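Local coordinates for protein beta-catenin homolog sys-1 (Caenorhabditis elegans, PDB 3C2G) that acts as a beta-catenin-type transcription coregulator in the Wnt asymmetry pathway, binding the TCF factor POP-1 directly through its armadillo domain, at residues N367-L372 with K428-K433; H358-A363 with N406-M411. One frame throughout, in Å; residues are numbered along the deposited sequence.

How the contacts relate
From the N terminus the chain enters contact 2 at 358-363, turns sharply, and enters contact 1 at 367-372; it then runs through helix 388-409 to 406-411, closing contact 2 across 42 intervening residues, and reaches 428-433, closing contact 1 across 55. The segments alternate, so the two loops cross, and the contact centres lie about 11 Å apart. Between them they tie helices 357-365 and 368-377 to the end of helix 388-409 and to helix 425-432. The two also meet directly: A368 N is probably hydrogen-bonded to A363 O, and I369 CG1 packs on F408 CD2 at 3.5 Å.

Contact 1: N367-L372 with K428-K433; sequences NAIFLL and KQQVCK
F370 and Q430 bring their CA atoms to 5.1 Å of each other where helices 368-372 and 428-432 run side by side in nearly the same direction, their axes 8.4 Å apart and crossing at 17°. Close packing of short helices builds the armadillo superhelix, and here a buried glutamine keys one helix to the start of another. With its CG anti to the carbonyl carbon (chi1 -69°) and an extended chain beyond, Q430 reaches across to the first turn of helix 368-377. Its OE1 accepts a hydrogen bond from F370 N at 3.1 Å, nearly straight at 161° and received on a lone pair in the carbonyl plane; I369 N lies equally near that oxygen. N367, at the N-cap position, makes no capping bond through its side chain; its positive phi makes it the C-prime residue of the Schellman motif that ends the preceding helix. The positive end of the helix would probably favour the glutamine oxygen, while NE2 is weakly bonded to I364 O and N426 OD1. A leucine in place of Q430 would probably leave F370 N without this acceptor and set an apolar branch against a polar helix end. Beside the amide, I369 CB rests 3.6 Å from Q430 CB, and I369 CD1 meets V431 CG2 at 4.1 Å; helix 388-409 covers both through F408 and L409. On the more exposed flank the F370 ring has Q430 CG and Q429 NE2 at its edge. K433, whose NZ forms a salt bridge with E436, sets CD over one face of the ring in a CH-pi contact, offset toward the rim and 3.4 Å from F370 CZ.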
loop_
_atom_site.group_PDB
_atom_site.type_symbol
_atom_site.label_atom_id
_atom_site.label_comp_id
_atom_site.label_asym_id
_atom_site.label_seq_id
_atom_site.Cartn_x
_atom_site.Cartn_y
_atom_site.Cartn_z
ATOM N N ASN A 367 4.581 25.339 -7.214
ATOM C CA ASN A 367 3.727 25.153 -8.386
ATOM C C ASN A 367 2.935 23.853 -8.395
ATOM O O ASN A 367 2.633 23.316 -9.456
ATOM C CB ASN A 367 4.537 25.285 -9.692
ATOM C CG ASN A 367 4.621 26.728 -10.191
ATOM O OD1 ASN A 367 4.353 27.681 -9.446
ATOM N ND2 ASN A 367 4.987 26.894 -11.460
ATOM N N ALA A 368 2.594 23.348 -7.217
ATOM C CA ALA A 368 1.880 22.080 -7.132
ATOM C C ALA A 368 0.627 22.073 -8.012
ATOM O O ALA A 368 0.363 21.092 -8.697
ATOM C CB ALA A 368 1.528 21.749 -5.686
ATOM N N ILE A 369 -0.125 23.172 -8.014
ATOM C CA ILE A 369 -1.376 23.221 -8.778
ATOM C C ILE A 369 -1.117 23.129 -10.275
ATOM O O ILE A 369 -1.772 22.356 -10.978
ATOM C CB ILE A 369 -2.277 24.433 -8.401
ATOM C CG1 ILE A 369 -2.687 24.330 -6.932
ATOM C CG2 ILE A 369 -3.527 24.460 -9.272
ATOM C CD1 ILE A 369 -3.066 25.640 -6.272
ATOM N N PHE A 370 -0.146 23.885 -10.763
ATOM C CA PHE A 370 0.273 23.743 -12.145
ATOM C C PHE A 370 0.597 22.278 -12.486
ATOM O O PHE A 370 0.208 21.776 -13.540
ATOM C CB PHE A 370 1.500 24.612 -12.413
ATOM C CG PHE A 370 1.433 25.360 -13.700
ATOM C CD1 PHE A 370 1.144 26.727 -13.703
ATOM C CD2 PHE A 370 1.645 24.702 -14.919
ATOM C CE1 PHE A 370 1.073 27.437 -14.897
ATOM C CE2 PHE A 370 1.574 25.398 -16.126
ATOM C CZ PHE A 370 1.291 26.775 -16.115
ATOM N N LEU A 371 1.307 21.598 -11.589
ATOM C CA LEU A 371 1.739 20.236 -11.833
ATOM C C LEU A 371 0.580 19.266 -11.943
ATOM O O LEU A 371 0.600 18.378 -12.803
ATOM C CB LEU A 371 2.725 19.771 -10.759
ATOM C CG LEU A 371 3.231 18.332 -10.894
ATOM C CD1 LEU A 371 3.994 18.158 -12.185
ATOM C CD2 LEU A 371 4.085 17.967 -9.717
ATOM N N LEU A 372 -0.426 19.432 -11.086
ATOM C CA LEU A 372 -1.662 18.659 -11.209
ATOM C C LEU A 372 -2.272 18.786 -12.595
ATOM O O LEU A 372 -2.752 17.804 -13.157
ATOM C CB LEU A 372 -2.698 19.099 -10.183
ATOM C CG LEU A 372 -2.289 19.115 -8.717
ATOM C CD1 LEU A 372 -3.420 19.701 -7.894
ATOM C CD2 LEU A 372 -1.900 17.718 -8.235
ATOM N N LYS A 428 -3.787 32.205 -8.456
ATOM C CA LYS A 428 -4.869 32.477 -9.404
ATOM C C LYS A 428 -4.596 31.887 -10.775
ATOM O O LYS A 428 -5.473 31.237 -11.337
ATOM C CB LYS A 428 -5.186 33.977 -9.521
ATOM C CG LYS A 428 -6.052 34.569 -8.408
ATOM C CD LYS A 428 -5.992 36.097 -8.480
ATOM C CE LYS A 428 -7.197 36.788 -7.824
ATOM N NZ LYS A 428 -6.978 37.141 -6.377
ATOM N N GLN A 429 -3.392 32.085 -11.312
ATOM C CA GLN A 429 -3.105 31.566 -12.655
ATOM C C GLN A 429 -3.060 30.031 -12.685
ATOM O O GLN A 429 -3.449 29.414 -13.673
ATOM C CB GLN A 429 -1.857 32.205 -13.310
ATOM C CG GLN A 429 -0.518 31.995 -12.599
ATOM C CD GLN A 429 0.696 32.138 -13.542
ATOM O OE1 GLN A 429 0.821 33.113 -14.303
ATOM N NE2 GLN A 429 1.602 31.163 -13.480
ATOM N N GLN A 430 -2.611 29.428 -11.595
ATOM C CA GLN A 430 -2.584 27.973 -11.490
ATOM C C GLN A 430 -4.013 27.408 -11.470
ATOM O O GLN A 430 -4.368 26.560 -12.284
ATOM C CB GLN A 430 -1.774 27.523 -10.258
ATOM C CG GLN A 430 -0.248 27.783 -10.330
ATOM C CD GLN A 430 0.485 27.332 -9.061
ATOM O OE1 GLN A 430 0.594 26.133 -8.777
ATOM N NE2 GLN A 430 0.978 28.295 -8.286
ATOM N N VAL A 431 -4.850 27.918 -10.575
ATOM C CA VAL A 431 -6.222 27.444 -10.484
ATOM C C VAL A 431 -7.019 27.672 -11.776
ATOM O O VAL A 431 -7.845 26.837 -12.152
ATOM C CB VAL A 431 -6.936 28.058 -9.278
ATOM C CG1 VAL A 431 -8.419 27.705 -9.272
ATOM C CG2 VAL A 431 -6.268 27.593 -7.983
ATOM N N CYS A 432 -6.763 28.782 -12.465
ATOM C CA CYS A 432 -7.557 29.147 -13.647
ATOM C C CYS A 432 -7.249 28.289 -14.860
ATOM O O CYS A 432 -8.045 28.200 -15.789
ATOM C CB CYS A 432 -7.371 30.626 -13.993
ATOM S SG CYS A 432 -8.233 31.734 -12.860
ATOM N N LYS A 433 -6.086 27.662 -14.859
ATOM C CA LYS A 433 -5.771 26.669 -15.880
ATOM C C LYS A 433 -6.833 25.564 -15.956
ATOM O O LYS A 433 -7.081 25.020 -17.031
ATOM C CB LYS A 433 -4.401 26.056 -15.612
ATOM C CG LYS A 433 -3.245 26.962 -15.975
ATOM C CD LYS A 433 -2.054 26.141 -16.454
ATOM C CE LYS A 433 -2.159 25.803 -17.941
ATOM N NZ LYS A 433 -1.882 27.000 -18.796
#

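Contact 2: H358-A363 with N406-M411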
loop_
_atom_site.group_PDB
_atom_site.type_symbol
_atom_site.label_atom_id
_atom_site.label_comp_id
_atom_site.label_asym_id
_atom_site.label_seq_id
_atom_site.Cartn_x
_atom_site.Cartn_y
_atom_site.Cartn_z
ATOM N N HIS A 358 -0.003 25.547 6.166
ATOM C CA HIS A 358 1.422 25.772 5.858
ATOM C C HIS A 358 1.981 24.789 4.807
ATOM O O HIS A 358 2.829 25.169 3.999
ATOM C CB HIS A 358 2.271 25.773 7.135
ATOM C CG HIS A 358 2.348 24.441 7.816
ATOM N ND1 HIS A 358 1.305 23.921 8.555
ATOM C CD2 HIS A 358 3.341 23.517 7.862
ATOM C CE1 HIS A 358 1.652 22.735 9.028
ATOM N NE2 HIS A 358 2.882 22.470 8.625
ATOM N N VAL A 359 1.476 23.550 4.795
ATOM C CA VAL A 359 1.882 22.551 3.787
ATOM C C VAL A 359 1.305 22.884 2.411
ATOM O O VAL A 359 1.997 22.790 1.393
ATOM C CB VAL A 359 1.529 21.088 4.218
ATOM C CG1 VAL A 359 1.819 20.123 3.109
ATOM C CG2 VAL A 359 2.310 20.686 5.471
ATOM N N LYS A 360 0.033 23.275 2.381
ATOM C CA LYS A 360 -0.561 23.833 1.167
ATOM C C LYS A 360 0.288 24.991 0.633
ATOM O O LYS A 360 0.527 25.094 -0.583
ATOM C CB LYS A 360 -1.983 24.304 1.452
ATOM C CG LYS A 360 -3.010 23.208 1.369
ATOM C CD LYS A 360 -3.919 23.201 2.567
ATOM C CE LYS A 360 -5.352 23.274 2.120
ATOM N NZ LYS A 360 -6.293 22.450 2.925
ATOM N N ASP A 361 0.763 25.851 1.537
ATOM C CA ASP A 361 1.555 27.010 1.116
ATOM C C ASP A 361 2.854 26.572 0.453
ATOM O O ASP A 361 3.231 27.098 -0.606
ATOM C CB ASP A 361 1.826 27.970 2.281
ATOM C CG ASP A 361 0.575 28.731 2.734
ATOM O OD1 ASP A 361 -0.367 28.910 1.928
ATOM O OD2 ASP A 361 0.536 29.159 3.907
ATOM N N ILE A 362 3.528 25.590 1.049
ATOM C CA ILE A 362 4.753 25.067 0.445
ATOM C C ILE A 362 4.462 24.557 -0.969
ATOM O O ILE A 362 5.116 24.950 -1.937
ATOM C CB ILE A 362 5.405 23.990 1.335
ATOM C CG1 ILE A 362 5.934 24.652 2.616
ATOM C CG2 ILE A 362 6.519 23.255 0.582
ATOM C CD1 ILE A 362 6.028 23.731 3.828
ATOM N N ALA A 363 3.452 23.705 -1.079
ATOM C CA ALA A 363 3.050 23.161 -2.360
ATOM C C ALA A 363 2.794 24.256 -3.420
ATOM O O ALA A 363 3.334 24.203 -4.528
ATOM C CB ALA A 363 1.846 22.265 -2.175
ATOM N N ASN A 406 -8.926 19.777 -4.783
ATOM C CA ASN A 406 -10.064 20.074 -3.930
ATOM C C ASN A 406 -9.654 20.482 -2.524
ATOM O O ASN A 406 -10.281 21.356 -1.926
ATOM C CB ASN A 406 -11.034 18.892 -3.900
ATOM C CG ASN A 406 -11.655 18.597 -5.274
ATOM O OD1 ASN A 406 -11.499 19.366 -6.229
ATOM N ND2 ASN A 406 -12.367 17.477 -5.370
ATOM N N ASN A 407 -8.586 19.877 -2.010
ATOM C CA ASN A 407 -8.003 20.294 -0.730
ATOM C C ASN A 407 -7.419 21.707 -0.752
ATOM O O ASN A 407 -7.375 22.363 0.280
ATOM C CB ASN A 407 -6.970 19.280 -0.237
ATOM C CG ASN A 407 -7.602 17.957 0.176
ATOM O OD1 ASN A 407 -8.798 17.902 0.487
ATOM N ND2 ASN A 407 -6.811 16.882 0.160
ATOM N N PHE A 408 -6.995 22.176 -1.926
ATOM C CA PHE A 408 -6.563 23.571 -2.102
ATOM C C PHE A 408 -7.731 24.555 -2.160
ATOM O O PHE A 408 -7.712 25.582 -1.495
ATOM C CB PHE A 408 -5.739 23.752 -3.380
ATOM C CG PHE A 408 -4.366 23.186 -3.311
ATOM C CD1 PHE A 408 -3.506 23.531 -2.285
ATOM C CD2 PHE A 408 -3.915 22.329 -4.301
ATOM C CE1 PHE A 408 -2.228 23.005 -2.228
ATOM C CE2 PHE A 408 -2.633 21.798 -4.256
ATOM C CZ PHE A 408 -1.790 22.137 -3.214
ATOM N N LEU A 409 -8.741 24.245 -2.969
ATOM C CA LEU A 409 -9.788 25.216 -3.294
ATOM C C LEU A 409 -10.611 25.666 -2.085
ATOM O O LEU A 409 -11.214 26.728 -2.115
ATOM C CB LEU A 409 -10.681 24.717 -4.436
ATOM C CG LEU A 409 -10.002 24.514 -5.797
ATOM C CD1 LEU A 409 -10.880 23.747 -6.792
ATOM C CD2 LEU A 409 -9.531 25.831 -6.394
HETATM N N MSE A 410 -10.600 24.869 -1.024
HETATM C CA MSE A 410 -11.275 25.213 0.227
HETATM C C MSE A 410 -10.858 26.582 0.754
HETATM O O MSE A 410 -11.712 27.400 1.110
HETATM C CB MSE A 410 -10.994 24.146 1.283
HETATM C CG MSE A 410 -11.250 22.731 0.801
HETATM SE SE MSE A 410 -13.085 22.088 1.067
HETATM C CE MSE A 410 -14.162 23.583 0.383
HETATM N N MSE A 411 -9.545 26.821 0.782
HETATM C CA MSE A 411 -8.958 28.097 1.204
HETATM C C MSE A 411 -9.731 29.332 0.742
HETATM O O MSE A 411 -9.914 30.272 1.497
HETATM C CB MSE A 411 -7.528 28.219 0.671
HETATM C CG MSE A 411 -6.520 27.245 1.258
HETATM SE SE MSE A 411 -4.824 27.290 0.255
HETATM C CE MSE A 411 -4.369 29.197 0.450
#
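A363 and K360, one turn apart on helix 357-365, hold the F408 side chain between the end of helix 388-409 and their own helix. A363 CB comes up to the edge of the ring, near its plane, 3.8 Å from F408 CZ. K360 CG meets the same ring obliquely, 3.7 Å from CE1, the lysine chain and the phenylalanine running antiparallel to one another as they pass. K360 and F408 also have the nearest CA atoms of the two segments, 6.8 Å apart. The CG of F408 stands anti to its carbonyl carbon (chi1 -73°), beside the backbone N. All three residues, K360, A363 and F408, are buried, and this is the tightly packed part of the contact. The fold is the armadillo superhelix, a stack of short helices that offers a groove to its partners, and the polar end of the contact faces the peptide bound there. The K360 chain, bent at three successive torsions, passes from the ring to that peptide, and its NZ forms a salt bridge with an acidic side chain of the peptide, consistent with the lysine-to-acid pairing by which beta-catenins engage TCF factors. A bond from NZ to N407 O is weak, and its geometry is doubtful. N407 grips the peptide backbone through OD1, while its ND2 is weakly bonded to S350 O. Packing is looser on the remaining flank, where M411, a poorly ordered selenomethionine, lies 4.2 Å from K360 CE at its CG. Its methyl CE comes no nearer than 4.3 Å to OD1 of the partly exposed D361.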